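Local coordinates for cyanate lyase C-terminal domain-containing protein (Tetranychus urticae, PDB 5UK3) that probably catalyses the reaction of cyanate with bicarbonate to give ammonia and carbon dioxide, working as a decamer of identical subunits, at residues L97-R100 / F101-F105. Sequence-based numbering, arbitrary orientation.
Sequences LIYR and FNELF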
ATOM      1  N   LEU I  97      13.014 -11.949  13.544  1.00 59.61           N
ATOM      2  CA  LEU I  97      12.821 -11.914  14.958  1.00 57.74           C
ATOM      3  C   LEU I  97      11.710 -10.981  15.301  1.00 57.32           C
ATOM      4  O   LEU I  97      10.893 -11.282  16.149  1.00 61.38           O
ATOM      5  CB  LEU I  97      14.088 -11.493  15.665  1.00 58.25           C
ATOM      6  CG  LEU I  97      14.090 -11.581  17.176  1.00 59.09           C
ATOM      7  CD1 LEU I  97      15.502 -11.907  17.654  1.00 60.73           C
ATOM      8  CD2 LEU I  97      13.590 -10.296  17.854  1.00 58.11           C
ATOM      9  N   ILE I  98      11.670  -9.843  14.678  1.00 57.99           N
ATOM     10  CA  ILE I  98      10.650  -8.861  15.007  1.00 59.28           C
ATOM     11  C   ILE I  98       9.308  -9.273  14.432  1.00 56.37           C
ATOM     12  O   ILE I  98       8.282  -9.103  15.082  1.00 53.80           O
ATOM     13  CB  ILE I  98      11.041  -7.415  14.512  1.00 63.88           C
ATOM     14  CG1 ILE I  98      12.414  -6.959  15.063  1.00 68.25           C
ATOM     15  CG2 ILE I  98       9.893  -6.471  14.800  1.00 63.57           C
ATOM     16  CD1 ILE I  98      12.394  -6.577  16.520  1.00 70.51           C
ATOM     17  N   TYR I  99       9.304  -9.764  13.201  1.00 57.92           N
ATOM     18  CA  TYR I  99       8.048 -10.207  12.562  1.00 61.51           C
ATOM     19  C   TYR I  99       7.297 -11.174  13.459  1.00 61.17           C
ATOM     20  O   TYR I  99       6.097 -11.070  13.602  1.00 61.69           O
ATOM     21  CB  TYR I  99       8.251 -10.896  11.220  1.00 64.62           C
ATOM     22  CG  TYR I  99       6.936 -11.322  10.650  1.00 68.92           C
ATOM     23  CD1 TYR I  99       6.117 -10.427  10.022  1.00 73.89           C
ATOM     24  CD2 TYR I  99       6.486 -12.615  10.801  1.00 72.37           C
ATOM     25  CE1 TYR I  99       4.888 -10.833   9.513  1.00 78.46           C
ATOM     26  CE2 TYR I  99       5.270 -13.031  10.311  1.00 75.93           C
ATOM     27  CZ  TYR I  99       4.462 -12.137   9.670  1.00 79.10           C
ATOM     28  OH  TYR I  99       3.255 -12.592   9.151  1.00 85.14           O
ATOM     29  N   ARG I 100       8.027 -12.047  14.142  1.00 59.72           N
ATOM     30  CA  ARG I 100       7.400 -13.023  15.017  1.00 59.41           C
ATOM     31  C   ARG I 100       6.564 -12.353  16.086  1.00 59.13           C
ATOM     32  O   ARG I 100       5.435 -12.751  16.322  1.00 63.43           O
ATOM     33  CB  ARG I 100       8.468 -13.865  15.696  1.00 57.60           C
ATOM     34  CG  ARG I 100       8.694 -15.223  15.074  1.00 57.90           C
ATOM     35  CD  ARG I 100       8.902 -15.122  13.583  1.00 58.42           C
ATOM     36  NE  ARG I 100       9.513 -16.330  13.061  1.00 58.82           N
ATOM     37  CZ  ARG I 100       9.942 -16.462  11.818  1.00 61.10           C
ATOM     38  NH1 ARG I 100      10.489 -17.594  11.419  1.00 61.93           N
ATOM     39  NH2 ARG I 100       9.822 -15.459  10.973  1.00 64.89           N
ATOM     40  N   PHE I 101       7.081 -11.320  16.722  1.00 60.39           N
ATOM     41  CA  PHE I 101       6.260 -10.621  17.708  1.00 61.46           C
ATOM     42  C   PHE I 101       5.012 -10.063  17.055  1.00 62.26           C
ATOM     43  O   PHE I 101       3.972 -10.087  17.639  1.00 61.63           O
ATOM     44  CB  PHE I 101       7.060  -9.551  18.438  1.00 62.39           C
ATOM     45  CG  PHE I 101       8.137 -10.113  19.305  1.00 65.68           C
ATOM     46  CD1 PHE I 101       7.832 -10.963  20.360  1.00 67.09           C
ATOM     47  CD2 PHE I 101       9.466  -9.783  19.090  1.00 70.23           C
ATOM     48  CE1 PHE I 101       8.813 -11.512  21.167  1.00 67.66           C
ATOM     49  CE2 PHE I 101      10.459 -10.309  19.905  1.00 73.64           C
ATOM     50  CZ  PHE I 101      10.126 -11.212  20.932  1.00 71.94           C
ATOM     51  N   ASN I 102       5.120  -9.527  15.850  1.00 65.57           N
ATOM     52  CA  ASN I 102       3.944  -8.987  15.155  1.00 69.26           C
ATOM     53  C   ASN I 102       2.922 -10.074  14.831  1.00 67.86           C
ATOM     54  O   ASN I 102       1.725  -9.899  15.043  1.00 67.11           O
ATOM     55  CB  ASN I 102       4.372  -8.063  13.988  1.00 73.95           C
ATOM     56  CG  ASN I 102       4.999  -6.752  14.507  1.00 81.08           C
ATOM     57  OD1 ASN I 102       4.588  -6.171  15.563  1.00 86.17           O
ATOM     58  ND2 ASN I 102       6.041  -6.285  13.804  1.00 88.38           N
ATOM     59  N   GLU I 103       3.410 -11.241  14.443  1.00 67.52           N
ATOM     60  CA  GLU I 103       2.532 -12.371  14.112  1.00 66.50           C
ATOM     61  C   GLU I 103       1.817 -12.836  15.339  1.00 64.23           C
ATOM     62  O   GLU I 103       0.642 -13.167  15.319  1.00 65.28           O
ATOM     63  CB  GLU I 103       3.344 -13.515  13.543  1.00 68.08           C
ATOM     64  CG  GLU I 103       2.584 -14.800  13.447  1.00 69.88           C
ATOM     65  CD  GLU I 103       3.254 -15.763  12.514  1.00 74.30           C
ATOM     66  OE1 GLU I 103       3.871 -16.739  13.033  1.00 76.90           O
ATOM     67  OE2 GLU I 103       3.173 -15.528  11.265  1.00 76.95           O
ATOM     68  N   LEU I 104       2.540 -12.819  16.438  1.00 62.86           N
ATOM     69  CA  LEU I 104       1.987 -13.206  17.698  1.00 62.75           C
ATOM     70  C   LEU I 104       0.754 -12.394  18.047  1.00 63.59           C
ATOM     71  O   LEU I 104      -0.220 -12.952  18.468  1.00 68.71           O
ATOM     72  CB  LEU I 104       3.046 -13.118  18.772  1.00 62.02           C
ATOM     73  CG  LEU I 104       2.707 -13.640  20.128  1.00 63.15           C
ATOM     74  CD1 LEU I 104       2.462 -15.125  19.979  1.00 67.82           C
ATOM     75  CD2 LEU I 104       3.841 -13.441  21.120  1.00 62.69           C
ATOM     76  N   PHE I 105       0.751 -11.092  17.828  1.00 65.38           N
ATOM     77  CA  PHE I 105      -0.453 -10.273  18.109  1.00 65.11           C
ATOM     78  C   PHE I 105      -1.490 -10.335  17.001  1.00 64.53           C
ATOM     79  O   PHE I 105      -2.615  -9.944  17.189  1.00 63.82           O
ATOM     80  CB  PHE I 105      -0.061  -8.828  18.464  1.00 65.99           C
ATOM     81  CG  PHE I 105       0.670  -8.740  19.751  1.00 68.73           C
ATOM     82  CD1 PHE I 105      -0.021  -8.753  20.937  1.00 73.70           C
ATOM     83  CD2 PHE I 105       2.036  -8.756  19.792  1.00 69.99           C
ATOM     84  CE1 PHE I 105       0.645  -8.731  22.159  1.00 75.26           C
ATOM     85  CE2 PHE I 105       2.715  -8.756  20.988  1.00 70.75           C
ATOM     86  CZ  PHE I 105       2.021  -8.732  22.184  1.00 74.46           C
TER
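Tyr99 and Glu103, one helical turn apart, bring their side chains together on one flank of helix 96-120. Glu103 OE2 arrives at the edge of the tyrosine ring, close to its plane, 3.4 Å from Tyr99 CE2, and the carboxylate is turned 79° against the ring. The phenol ring reaches forward along the helix because CG stands anti to the backbone N (chi1 180°). The other carboxylate oxygen, Glu103 OE1, is engaged outside this turn: it forms a salt bridge with Arg100 of a third subunit, while Arg100 returns the pairing to Glu103 of that same neighbouring subunit. There the two Tyr99 rings also stack on each other. Without the ring, as with an alanine here, the stack on Tyr99 of the third subunit would probably be lost and a gap opened beside Glu103 OE2.

Apolar contact follows a different flank. Leu97 runs alongside Phe101, its methyl CD2 3.7 Å from the ring carbon CE2 of Phe101. The Phe101 ring then stacks with Phe105 of a second subunit, and Phe105 stacks in return with Phe101 of that subunit.

Three i to i+4 backbone hydrogen bonds hold this turn, and the one from Glu103 N to Tyr99 O (2.8 Å) spans the tyrosine-glutamate pair. Asn102 N donates to Ile98 O (3.3 Å) and Leu104 N to Arg100 O (2.9 Å).

The arrangement is that of an alpha helix with two faces committed to different subunit interfaces, one aromatic and apolar, the other joining reciprocal Arg-Glu bridges to a tyrosine stack, at the start of the long helix of the cyanate lyase C-terminal domain within the ten-chain assembly.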